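Local coordinates for probable outer membrane protein (Pseudomonas aeruginosa, PDB 3DWO) that probably transports hydrophobic compounds such as long-chain fatty acids across the outer membrane, as a beta-barrel channel of the FadL family, at residues 30-39 with 214-222; 143-151 with 161-169. One frame throughout, in Å; residues are numbered along the deposited sequence.

Contact 1: residues 30-39 with 214-222; sequences AFNNPAAMAF and FFAGAVWKP
The F215 ring takes the edge of F31 over one face, CD1 of F31 lying 3.9 Å from CZ of F215, in a T-shaped pair with ring planes at 66°. At the rim of F215, near the ring plane, sit A30 O and P34 CD. F39, at the far end of the contact, has K221 CD 3.9 Å from its ring centroid and almost on the ring normal, a CH-pi contact over one face. The chain near the N terminus here lies against the inner wall of a FadL-type beta barrel, whose plug is formed by the N-terminal region; 30-39 runs along barrel strand 201-220. F215 reaches inward with CG between its backbone N and carbonyl carbon (chi1 53°), which turns one ring face to the edge of F31. H233, on the neighbouring strand, also stacks on F215 and meets F31 edge to face.

No hydrogen bond joins the two segments; they meet through van der Waals and aromatic contacts. G217 has no side chain, and N33 OD1 lies 3.6 Å from its CA. The same OD1 accepts a weak bond from A35 N inside its own segment. Farther along the strand, V219 divides its branches: CG1, anti to the backbone N (chi1 169°), meets F39 CE2, while CG2 turns to A35 and A36. A35 CB comes down onto the strand backbone, 3.4 Å from G217 O, and V219 CG2 lies 3.4 Å from A36 N.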
ATOM      1  N   ALA A  30      -4.067 -11.136  17.228  1.00 31.02           N
ATOM      2  CA  ALA A  30      -4.346 -12.327  16.432  1.00 30.99           C
ATOM      3  C   ALA A  30      -3.535 -12.327  15.131  1.00 31.73           C
ATOM      4  O   ALA A  30      -3.242 -13.386  14.572  1.00 33.70           O
ATOM      5  CB  ALA A  30      -5.834 -12.409  16.127  1.00 29.79           C
ATOM      6  N   PHE A  31      -3.158 -11.143  14.660  1.00 29.83           N
ATOM      7  CA  PHE A  31      -2.385 -11.044  13.425  1.00 29.45           C
ATOM      8  C   PHE A  31      -1.014 -10.399  13.613  1.00 29.33           C
ATOM      9  O   PHE A  31       0.004 -10.965  13.219  1.00 29.18           O
ATOM     10  CB  PHE A  31      -3.175 -10.255  12.373  1.00 28.56           C
ATOM     11  CG  PHE A  31      -2.412  -9.999  11.100  1.00 28.63           C
ATOM     12  CD1 PHE A  31      -2.092 -11.044  10.240  1.00 27.05           C
ATOM     13  CD2 PHE A  31      -1.998  -8.710  10.770  1.00 27.50           C
ATOM     14  CE1 PHE A  31      -1.370 -10.810   9.069  1.00 28.64           C
ATOM     15  CE2 PHE A  31      -1.274  -8.465   9.601  1.00 29.19           C
ATOM     16  CZ  PHE A  31      -0.960  -9.517   8.749  1.00 27.24           C
ATOM     17  N   ASN A  32      -0.997  -9.219  14.221  1.00 29.96           N
ATOM     18  CA  ASN A  32       0.233  -8.463  14.431  1.00 31.53           C
ATOM     19  C   ASN A  32       1.327  -9.186  15.229  1.00 33.06           C
ATOM     20  O   ASN A  32       2.497  -9.160  14.846  1.00 33.08           O
ATOM     21  CB  ASN A  32      -0.135  -7.111  15.036  1.00 31.63           C
ATOM     22  CG  ASN A  32      -1.059  -6.311  14.117  1.00 34.56           C
ATOM     23  OD1 ASN A  32      -0.741  -6.096  12.946  1.00 33.39           O
ATOM     24  ND2 ASN A  32      -2.207  -5.880  14.637  1.00 34.22           N
ATOM     25  N   ASN A  33       0.959  -9.814  16.339  1.00 33.41           N
ATOM     26  CA  ASN A  33       1.915 -10.594  17.120  1.00 33.96           C
ATOM     27  C   ASN A  33       1.080 -11.624  17.855  1.00 33.70           C
ATOM     28  O   ASN A  33       0.627 -11.392  18.976  1.00 33.94           O
ATOM     29  CB  ASN A  33       2.703  -9.745  18.125  1.00 35.70           C
ATOM     30  CG  ASN A  33       3.935 -10.481  18.659  1.00 37.95           C
ATOM     31  OD1 ASN A  33       3.880 -11.682  18.942  1.00 38.20           O
ATOM     32  ND2 ASN A  33       5.049  -9.766  18.794  1.00 37.28           N
ATOM     33  N   PRO A  34       0.853 -12.780  17.218  1.00 33.07           N
ATOM     34  CA  PRO A  34       0.057 -13.859  17.809  1.00 32.03           C
ATOM     35  C   PRO A  34       0.518 -14.313  19.196  1.00 32.67           C
ATOM     36  O   PRO A  34      -0.289 -14.766  20.003  1.00 32.27           O
ATOM     37  CB  PRO A  34       0.135 -14.964  16.750  1.00 32.11           C
ATOM     38  CG  PRO A  34       1.453 -14.709  16.076  1.00 32.70           C
ATOM     39  CD  PRO A  34       1.460 -13.207  15.945  1.00 32.10           C
ATOM     40  N   ALA A  35       1.808 -14.183  19.480  1.00 32.29           N
ATOM     41  CA  ALA A  35       2.330 -14.593  20.781  1.00 33.18           C
ATOM     42  C   ALA A  35       1.658 -13.852  21.939  1.00 33.81           C
ATOM     43  O   ALA A  35       1.400 -14.443  22.986  1.00 34.11           O
ATOM     44  CB  ALA A  35       3.843 -14.380  20.829  1.00 32.10           C
ATOM     45  N   ALA A  36       1.369 -12.566  21.747  1.00 33.27           N
ATOM     46  CA  ALA A  36       0.742 -11.750  22.785  1.00 34.35           C
ATOM     47  C   ALA A  36      -0.642 -12.265  23.159  1.00 35.91           C
ATOM     48  O   ALA A  36      -1.213 -11.891  24.187  1.00 36.47           O
ATOM     49  CB  ALA A  36       0.651 -10.297  22.322  1.00 32.93           C
ATOM     50  N   MET A  37      -1.173 -13.132  22.314  1.00 36.61           N
ATOM     51  CA  MET A  37      -2.489 -13.718  22.517  1.00 37.59           C
ATOM     52  C   MET A  37      -2.490 -14.604  23.774  1.00 38.51           C
ATOM     53  O   MET A  37      -3.527 -14.816  24.407  1.00 38.34           O
ATOM     54  CB  MET A  37      -2.828 -14.542  21.276  1.00 36.98           C
ATOM     55  CG  MET A  37      -4.267 -14.514  20.849  1.00 38.00           C
ATOM     56  SD  MET A  37      -4.413 -14.991  19.114  1.00 32.89           S
ATOM     57  CE  MET A  37      -3.410 -16.470  19.046  1.00 33.27           C
ATOM     58  N   ALA A  38      -1.315 -15.112  24.129  1.00 39.10           N
ATOM     59  CA  ALA A  38      -1.168 -15.985  25.286  1.00 40.33           C
ATOM     60  C   ALA A  38      -1.432 -15.271  26.611  1.00 41.16           C
ATOM     61  O   ALA A  38      -1.506 -15.906  27.659  1.00 39.57           O
ATOM     62  CB  ALA A  38       0.230 -16.596  25.293  1.00 39.15           C
ATOM     63  N   PHE A  39      -1.582 -13.954  26.562  1.00 42.33           N
ATOM     64  CA  PHE A  39      -1.824 -13.185  27.771  1.00 43.31           C
ATOM     65  C   PHE A  39      -3.192 -12.526  27.792  1.00 44.39           C
ATOM     66  O   PHE A  39      -3.472 -11.684  28.642  1.00 44.60           O
ATOM     67  CB  PHE A  39      -0.708 -12.156  27.942  1.00 42.98           C
ATOM     68  CG  PHE A  39       0.637 -12.780  28.145  1.00 44.10           C
ATOM     69  CD1 PHE A  39       0.972 -13.358  29.369  1.00 45.15           C
ATOM     70  CD2 PHE A  39       1.546 -12.862  27.098  1.00 44.29           C
ATOM     71  CE1 PHE A  39       2.195 -14.012  29.543  1.00 45.32           C
ATOM     72  CE2 PHE A  39       2.769 -13.513  27.259  1.00 44.37           C
ATOM     73  CZ  PHE A  39       3.094 -14.091  28.484  1.00 45.08           C
ATOM     74  N   PHE A 214       2.914 -16.565   5.869  1.00 30.45           N
ATOM     75  CA  PHE A 214       3.153 -17.014   7.226  1.00 31.89           C
ATOM     76  C   PHE A 214       3.808 -15.934   8.076  1.00 31.39           C
ATOM     77  O   PHE A 214       4.546 -15.089   7.571  1.00 30.90           O
ATOM     78  CB  PHE A 214       4.006 -18.282   7.189  1.00 34.25           C
ATOM     79  CG  PHE A 214       3.338 -19.423   6.471  1.00 37.89           C
ATOM     80  CD1 PHE A 214       2.475 -20.283   7.149  1.00 39.59           C
ATOM     81  CD2 PHE A 214       3.510 -19.594   5.099  1.00 40.22           C
ATOM     82  CE1 PHE A 214       1.790 -21.295   6.471  1.00 41.08           C
ATOM     83  CE2 PHE A 214       2.831 -20.603   4.409  1.00 40.52           C
ATOM     84  CZ  PHE A 214       1.968 -21.454   5.097  1.00 41.12           C
ATOM     85  N   PHE A 215       3.498 -15.950   9.365  1.00 29.65           N
ATOM     86  CA  PHE A 215       4.059 -14.992  10.302  1.00 30.29           C
ATOM     87  C   PHE A 215       4.185 -15.653  11.672  1.00 31.14           C
ATOM     88  O   PHE A 215       3.528 -16.662  11.947  1.00 30.67           O
ATOM     89  CB  PHE A 215       3.174 -13.748  10.399  1.00 28.90           C
ATOM     90  CG  PHE A 215       1.738 -14.047  10.713  1.00 29.84           C
ATOM     91  CD1 PHE A 215       0.855 -14.420   9.705  1.00 29.11           C
ATOM     92  CD2 PHE A 215       1.264 -13.950  12.018  1.00 28.94           C
ATOM     93  CE1 PHE A 215      -0.479 -14.688   9.991  1.00 29.54           C
ATOM     94  CE2 PHE A 215      -0.062 -14.215  12.316  1.00 29.28           C
ATOM     95  CZ  PHE A 215      -0.940 -14.584  11.301  1.00 29.83           C
ATOM     96  N   ALA A 216       5.032 -15.083  12.523  1.00 31.26           N
ATOM     97  CA  ALA A 216       5.258 -15.621  13.859  1.00 30.92           C
ATOM     98  C   ALA A 216       5.664 -14.504  14.810  1.00 32.04           C
ATOM     99  O   ALA A 216       5.977 -13.392  14.382  1.00 32.36           O
ATOM    100  CB  ALA A 216       6.350 -16.687  13.812  1.00 29.58           C
ATOM    101  N   GLY A 217       5.658 -14.802  16.102  1.00 33.09           N
ATOM    102  CA  GLY A 217       6.032 -13.800  17.074  1.00 34.41           C
ATOM    103  C   GLY A 217       6.411 -14.369  18.423  1.00 35.14           C
ATOM    104  O   GLY A 217       6.193 -15.546  18.714  1.00 35.01           O
ATOM    105  N   ALA A 218       6.986 -13.513  19.253  1.00 35.88           N
ATOM    106  CA  ALA A 218       7.402 -13.896  20.589  1.00 35.71           C
ATOM    107  C   ALA A 218       7.168 -12.712  21.511  1.00 36.14           C
ATOM    108  O   ALA A 218       7.327 -11.561  21.106  1.00 35.35           O
ATOM    109  CB  ALA A 218       8.874 -14.282  20.586  1.00 33.81           C
ATOM    110  N   VAL A 219       6.771 -13.000  22.745  1.00 38.24           N
ATOM    111  CA  VAL A 219       6.531 -11.961  23.735  1.00 40.22           C
ATOM    112  C   VAL A 219       7.281 -12.313  25.011  1.00 43.36           C
ATOM    113  O   VAL A 219       7.327 -13.477  25.417  1.00 43.59           O
ATOM    114  CB  VAL A 219       5.031 -11.814  24.059  1.00 39.24           C
ATOM    115  CG1 VAL A 219       4.844 -10.934  25.283  1.00 37.07           C
ATOM    116  CG2 VAL A 219       4.304 -11.211  22.870  1.00 39.38           C
ATOM    117  N   TRP A 220       7.869 -11.296  25.632  1.00 45.66           N
ATOM    118  CA  TRP A 220       8.628 -11.467  26.859  1.00 47.87           C
ATOM    119  C   TRP A 220       8.238 -10.391  27.866  1.00 49.30           C
ATOM    120  O   TRP A 220       8.411  -9.199  27.607  1.00 49.03           O
ATOM    121  CB  TRP A 220      10.125 -11.389  26.544  1.00 48.54           C
ATOM    122  CG  TRP A 220      11.025 -11.514  27.733  1.00 51.06           C
ATOM    123  CD1 TRP A 220      10.908 -12.404  28.764  1.00 50.78           C
ATOM    124  CD2 TRP A 220      12.228 -10.774  27.979  1.00 51.48           C
ATOM    125  NE1 TRP A 220      11.965 -12.266  29.632  1.00 51.19           N
ATOM    126  CE2 TRP A 220      12.790 -11.273  29.175  1.00 51.55           C
ATOM    127  CE3 TRP A 220      12.888  -9.739  27.302  1.00 51.40           C
ATOM    128  CZ2 TRP A 220      13.985 -10.773  29.710  1.00 52.06           C
ATOM    129  CZ3 TRP A 220      14.078  -9.240  27.837  1.00 52.03           C
ATOM    130  CH2 TRP A 220      14.612  -9.760  29.029  1.00 52.49           C
ATOM    131  N   LYS A 221       7.693 -10.816  29.003  1.00 51.24           N
ATOM    132  CA  LYS A 221       7.289  -9.889  30.060  1.00 53.85           C
ATOM    133  C   LYS A 221       8.278 -10.017  31.215  1.00 55.02           C
ATOM    134  O   LYS A 221       8.079 -10.812  32.133  1.00 55.50           O
ATOM    135  CB  LYS A 221       5.876 -10.211  30.549  1.00 53.21           C
ATOM    136  CG  LYS A 221       4.837 -10.248  29.445  1.00 54.66           C
ATOM    137  CD  LYS A 221       3.420 -10.329  30.001  1.00 55.19           C
ATOM    138  CE  LYS A 221       2.923  -8.970  30.484  1.00 57.03           C
ATOM    139  NZ  LYS A 221       3.766  -8.385  31.571  1.00 58.08           N
ATOM    140  N   PRO A 222       9.363  -9.234  31.178  1.00 56.16           N
ATOM    141  CA  PRO A 222      10.390  -9.267  32.219  1.00 58.13           C
ATOM    142  C   PRO A 222       9.956  -8.836  33.613  1.00 60.40           C
ATOM    143  O   PRO A 222      10.248  -9.524  34.590  1.00 61.67           O
ATOM    144  CB  PRO A 222      11.474  -8.342  31.666  1.00 57.53           C
ATOM    145  CG  PRO A 222      11.282  -8.421  30.195  1.00 57.08           C
ATOM    146  CD  PRO A 222       9.786  -8.366  30.070  1.00 56.36           C
TER

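Contact 2: residues 143-151 with 161-169; sequences TIGLTGSLS and GAGVIIQRT. With C8E ((hydroxyethyloxy)tri(ethyloxy)octane), chain H.
T147 and I165 face each other on the tightly packed side of this strand pair, T147 OG1 lying 3.5 Å from I165 CB in a non-hydrogen-bonded pair. That hydroxyl is buried among carbons and has no polar partner in the model. With CG1 anti to the backbone N (chi1 170°), I165 runs along the sheet until its CD1 comes 4.2 Å from G145 CA. S149 CB rests 3.4 Å from A162 O and looks across at G163, the pair with the shortest CA-CA distance, 3.8 Å. The S149 hydroxyl turns to A30 O, while F31 packs on T147 and I165 and M37 on S149 and S151, so the N-terminal region covers the inward face from T147 and I165 to S151, while T143 and Q167 meet I284.

The segments belong to one antiparallel beta hairpin of the barrel wall, strands 138-153 and 158-177. Four hydrogen-bonded pairs, I144 with R168, L146 with I166, G148 with V164 and L150 with A162, each contribute two backbone bonds, eight in all, with N-H...O angles of 160° or more. CA-H...O contacts fill in between them, as from T143 CA to R168 O.

The outward face is looser. I144, L146, V164 and I166 reach the surface with few side-chain contacts across the pair, and the ends of L150, I166 and R168 lead away from it. A C8E detergent molecule lies over the bare backbone of G148 and G163: its C5 is 3.7 Å from G163 CA, and its C4 is 3.9 Å from A162 CB, while L150 CB flanks its C7.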
ATOM      1  N   THR A 143      -5.114  -5.361  -1.019  1.00 23.24           N
ATOM      2  CA  THR A 143      -4.879  -6.717  -0.555  1.00 22.83           C
ATOM      3  C   THR A 143      -5.689  -6.926   0.714  1.00 23.98           C
ATOM      4  O   THR A 143      -5.576  -6.156   1.664  1.00 21.08           O
ATOM      5  CB  THR A 143      -3.381  -6.954  -0.219  1.00 24.29           C
ATOM      6  OG1 THR A 143      -2.602  -6.892  -1.422  1.00 23.87           O
ATOM      7  CG2 THR A 143      -3.186  -8.309   0.453  1.00 23.99           C
ATOM      8  N   ILE A 144      -6.527  -7.957   0.718  1.00 24.98           N
ATOM      9  CA  ILE A 144      -7.324  -8.265   1.887  1.00 24.56           C
ATOM     10  C   ILE A 144      -6.980  -9.685   2.288  1.00 24.99           C
ATOM     11  O   ILE A 144      -6.896 -10.567   1.437  1.00 23.88           O
ATOM     12  CB  ILE A 144      -8.828  -8.164   1.588  1.00 26.04           C
ATOM     13  CG1 ILE A 144      -9.179  -6.734   1.178  1.00 26.79           C
ATOM     14  CG2 ILE A 144      -9.632  -8.551   2.822  1.00 26.78           C
ATOM     15  CD1 ILE A 144     -10.649  -6.535   0.870  1.00 29.57           C
ATOM     16  N   GLY A 145      -6.772  -9.910   3.579  1.00 25.56           N
ATOM     17  CA  GLY A 145      -6.433 -11.244   4.026  1.00 26.61           C
ATOM     18  C   GLY A 145      -7.252 -11.769   5.188  1.00 27.33           C
ATOM     19  O   GLY A 145      -7.726 -11.003   6.035  1.00 25.73           O
ATOM     20  N   LEU A 146      -7.433 -13.087   5.205  1.00 26.32           N
ATOM     21  CA  LEU A 146      -8.152 -13.771   6.273  1.00 29.01           C
ATOM     22  C   LEU A 146      -7.056 -14.544   7.002  1.00 30.34           C
ATOM     23  O   LEU A 146      -6.239 -15.218   6.374  1.00 31.01           O
ATOM     24  CB  LEU A 146      -9.213 -14.711   5.689  1.00 29.85           C
ATOM     25  CG  LEU A 146     -10.269 -13.959   4.869  1.00 32.80           C
ATOM     26  CD1 LEU A 146     -11.334 -14.919   4.345  1.00 33.16           C
ATOM     27  CD2 LEU A 146     -10.909 -12.879   5.741  1.00 32.78           C
ATOM     28  N   THR A 147      -7.040 -14.444   8.327  1.00 31.34           N
ATOM     29  CA  THR A 147      -5.989 -15.068   9.118  1.00 32.81           C
ATOM     30  C   THR A 147      -6.413 -16.043  10.209  1.00 32.15           C
ATOM     31  O   THR A 147      -7.512 -15.962  10.747  1.00 32.94           O
ATOM     32  CB  THR A 147      -5.124 -13.959   9.774  1.00 33.82           C
ATOM     33  OG1 THR A 147      -4.462 -13.206   8.752  1.00 37.26           O
ATOM     34  CG2 THR A 147      -4.094 -14.545  10.697  1.00 37.89           C
ATOM     35  N   GLY A 148      -5.507 -16.962  10.523  1.00 31.99           N
ATOM     36  CA  GLY A 148      -5.727 -17.939  11.571  1.00 31.22           C
ATOM     37  C   GLY A 148      -4.403 -18.061  12.309  1.00 32.52           C
ATOM     38  O   GLY A 148      -3.360 -18.256  11.677  1.00 32.58           O
ATOM     39  N   SER A 149      -4.414 -17.930  13.632  1.00 30.84           N
ATOM     40  CA  SER A 149      -3.166 -18.027  14.379  1.00 31.11           C
ATOM     41  C   SER A 149      -3.306 -18.783  15.685  1.00 31.97           C
ATOM     42  O   SER A 149      -4.410 -19.003  16.189  1.00 31.21           O
ATOM     43  CB  SER A 149      -2.597 -16.634  14.660  1.00 30.35           C
ATOM     44  OG  SER A 149      -3.474 -15.888  15.485  1.00 32.51           O
ATOM     45  N   LEU A 150      -2.161 -19.163  16.238  1.00 32.57           N
ATOM     46  CA  LEU A 150      -2.126 -19.919  17.474  1.00 33.43           C
ATOM     47  C   LEU A 150      -1.002 -19.401  18.363  1.00 33.16           C
ATOM     48  O   LEU A 150       0.069 -19.053  17.869  1.00 32.37           O
ATOM     49  CB  LEU A 150      -1.880 -21.390  17.142  1.00 33.85           C
ATOM     50  CG  LEU A 150      -2.490 -22.463  18.036  1.00 36.97           C
ATOM     51  CD1 LEU A 150      -4.015 -22.330  18.028  1.00 35.63           C
ATOM     52  CD2 LEU A 150      -2.065 -23.838  17.525  1.00 36.52           C
ATOM     53  N   SER A 151      -1.245 -19.346  19.669  1.00 33.34           N
ATOM     54  CA  SER A 151      -0.213 -18.898  20.598  1.00 35.60           C
ATOM     55  C   SER A 151       0.046 -19.985  21.633  1.00 37.22           C
ATOM     56  O   SER A 151      -0.862 -20.724  22.016  1.00 37.17           O
ATOM     57  CB  SER A 151      -0.631 -17.611  21.308  1.00 34.48           C
ATOM     58  OG  SER A 151      -1.695 -17.851  22.204  1.00 33.68           O
ATOM     59  N   GLY A 161       4.143 -17.482  19.055  1.00 36.10           N
ATOM     60  CA  GLY A 161       2.931 -17.454  18.259  1.00 34.59           C
ATOM     61  C   GLY A 161       3.228 -17.697  16.798  1.00 34.33           C
ATOM     62  O   GLY A 161       4.319 -17.390  16.323  1.00 33.91           O
ATOM     63  N   ALA A 162       2.261 -18.255  16.082  1.00 33.03           N
ATOM     64  CA  ALA A 162       2.435 -18.532  14.666  1.00 32.95           C
ATOM     65  C   ALA A 162       1.079 -18.484  13.982  1.00 33.14           C
ATOM     66  O   ALA A 162       0.057 -18.800  14.593  1.00 34.41           O
ATOM     67  CB  ALA A 162       3.072 -19.903  14.474  1.00 31.91           C
ATOM     68  N   GLY A 163       1.069 -18.093  12.714  1.00 31.49           N
ATOM     69  CA  GLY A 163      -0.184 -18.018  11.995  1.00 30.48           C
ATOM     70  C   GLY A 163      -0.016 -18.063  10.495  1.00 29.76           C
ATOM     71  O   GLY A 163       1.093 -17.953   9.968  1.00 29.44           O
ATOM     72  N   VAL A 164      -1.134 -18.238   9.805  1.00 28.54           N
ATOM     73  CA  VAL A 164      -1.140 -18.288   8.354  1.00 28.60           C
ATOM     74  C   VAL A 164      -2.153 -17.279   7.859  1.00 28.02           C
ATOM     75  O   VAL A 164      -3.218 -17.125   8.445  1.00 28.42           O
ATOM     76  CB  VAL A 164      -1.568 -19.669   7.836  1.00 29.92           C
ATOM     77  CG1 VAL A 164      -2.914 -20.037   8.426  1.00 30.70           C
ATOM     78  CG2 VAL A 164      -1.661 -19.649   6.313  1.00 28.88           C
ATOM     79  N   ILE A 165      -1.821 -16.585   6.783  1.00 27.12           N
ATOM     80  CA  ILE A 165      -2.744 -15.614   6.224  1.00 26.84           C
ATOM     81  C   ILE A 165      -3.057 -15.995   4.789  1.00 26.09           C
ATOM     82  O   ILE A 165      -2.149 -16.276   4.006  1.00 25.90           O
ATOM     83  CB  ILE A 165      -2.148 -14.183   6.267  1.00 26.49           C
ATOM     84  CG1 ILE A 165      -3.017 -13.227   5.447  1.00 26.33           C
ATOM     85  CG2 ILE A 165      -0.714 -14.199   5.765  1.00 25.16           C
ATOM     86  CD1 ILE A 165      -2.544 -11.783   5.484  1.00 25.67           C
ATOM     87  N   ILE A 166      -4.342 -16.055   4.455  1.00 25.34           N
ATOM     88  CA  ILE A 166      -4.733 -16.365   3.085  1.00 24.54           C
ATOM     89  C   ILE A 166      -5.059 -15.005   2.511  1.00 24.87           C
ATOM     90  O   ILE A 166      -6.032 -14.351   2.903  1.00 25.16           O
ATOM     91  CB  ILE A 166      -5.956 -17.287   3.005  1.00 23.72           C
ATOM     92  CG1 ILE A 166      -5.666 -18.593   3.747  1.00 25.55           C
ATOM     93  CG2 ILE A 166      -6.253 -17.611   1.550  1.00 22.95           C
ATOM     94  CD1 ILE A 166      -4.446 -19.351   3.217  1.00 26.60           C
ATOM     95  N   GLN A 167      -4.221 -14.592   1.576  1.00 23.65           N
ATOM     96  CA  GLN A 167      -4.309 -13.282   0.975  1.00 24.90           C
ATOM     97  C   GLN A 167      -4.848 -13.201  -0.454  1.00 24.41           C
ATOM     98  O   GLN A 167      -4.564 -14.042  -1.304  1.00 24.97           O
ATOM     99  CB  GLN A 167      -2.905 -12.669   1.076  1.00 24.39           C
ATOM    100  CG  GLN A 167      -2.668 -11.451   0.272  1.00 27.47           C
ATOM    101  CD  GLN A 167      -2.568 -11.741  -1.192  1.00 23.40           C
ATOM    102  OE1 GLN A 167      -3.075 -10.979  -2.001  1.00 28.47           O
ATOM    103  NE2 GLN A 167      -1.905 -12.840  -1.551  1.00 21.46           N
ATOM    104  N   ARG A 168      -5.630 -12.162  -0.706  1.00 24.79           N
ATOM    105  CA  ARG A 168      -6.185 -11.920  -2.026  1.00 25.77           C
ATOM    106  C   ARG A 168      -5.827 -10.493  -2.442  1.00 23.75           C
ATOM    107  O   ARG A 168      -6.185  -9.530  -1.770  1.00 23.25           O
ATOM    108  CB  ARG A 168      -7.703 -12.098  -2.012  1.00 28.64           C
ATOM    109  CG  ARG A 168      -8.397 -11.559  -3.253  1.00 34.63           C
ATOM    110  CD  ARG A 168      -8.024 -12.325  -4.502  1.00 41.73           C
ATOM    111  NE  ARG A 168      -8.541 -11.674  -5.701  1.00 48.95           N
ATOM    112  CZ  ARG A 168      -9.816 -11.335  -5.880  1.00 51.04           C
ATOM    113  NH1 ARG A 168     -10.709 -11.588  -4.932  1.00 53.28           N
ATOM    114  NH2 ARG A 168     -10.197 -10.734  -7.002  1.00 50.76           N
ATOM    115  N   THR A 169      -5.103 -10.368  -3.548  1.00 23.04           N
ATOM    116  CA  THR A 169      -4.701  -9.060  -4.055  1.00 22.84           C
ATOM    117  C   THR A 169      -5.291  -8.790  -5.426  1.00 22.09           C
ATOM    118  O   THR A 169      -5.281  -9.659  -6.290  1.00 22.70           O
ATOM    119  CB  THR A 169      -3.166  -8.953  -4.218  1.00 22.48           C
ATOM    120  OG1 THR A 169      -2.530  -9.030  -2.941  1.00 24.13           O
ATOM    121  CG2 THR A 169      -2.797  -7.632  -4.877  1.00 21.58           C
TER
HETATM  122  C2  C8E H 458       2.945 -22.584  10.332  1.00 63.96           C
HETATM  123  C3  C8E H 458       2.013 -21.585  10.847  1.00 63.93           C
HETATM  124  C4  C8E H 458       1.271 -22.212  11.922  1.00 64.22           C
HETATM  125  C5  C8E H 458      -0.128 -21.732  11.883  1.00 63.43           C
HETATM  126  C6  C8E H 458      -0.978 -22.640  12.628  1.00 63.05           C
HETATM  127  C7  C8E H 458      -2.026 -21.719  13.029  1.00 63.06           C
HETATM  128  C8  C8E H 458      -3.325 -22.263  12.594  1.00 63.03           C
HETATM  129  O9  C8E H 458      -4.415 -21.523  12.086  1.00 64.76           O

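From the N terminus, the chain first passes through 30-39, which lies within the barrel and whose partner lies 175 residues further on. It then builds successive wall strands, and contact 2 closes over only nine intervening residues, five of them still strand, round the turn between 138-153 and 158-177. The next strand, 201-220, pairs with 158-177 and supplies 214-222, closing contact 1 around that hairpin: the loops nest and do not cross. Contact 2 is thus local wall building, whereas contact 1 ties the N-terminal region to the wall. The two meet directly, through a probable hydrogen bond from G161 N to G217 O and packing of F215 on T147.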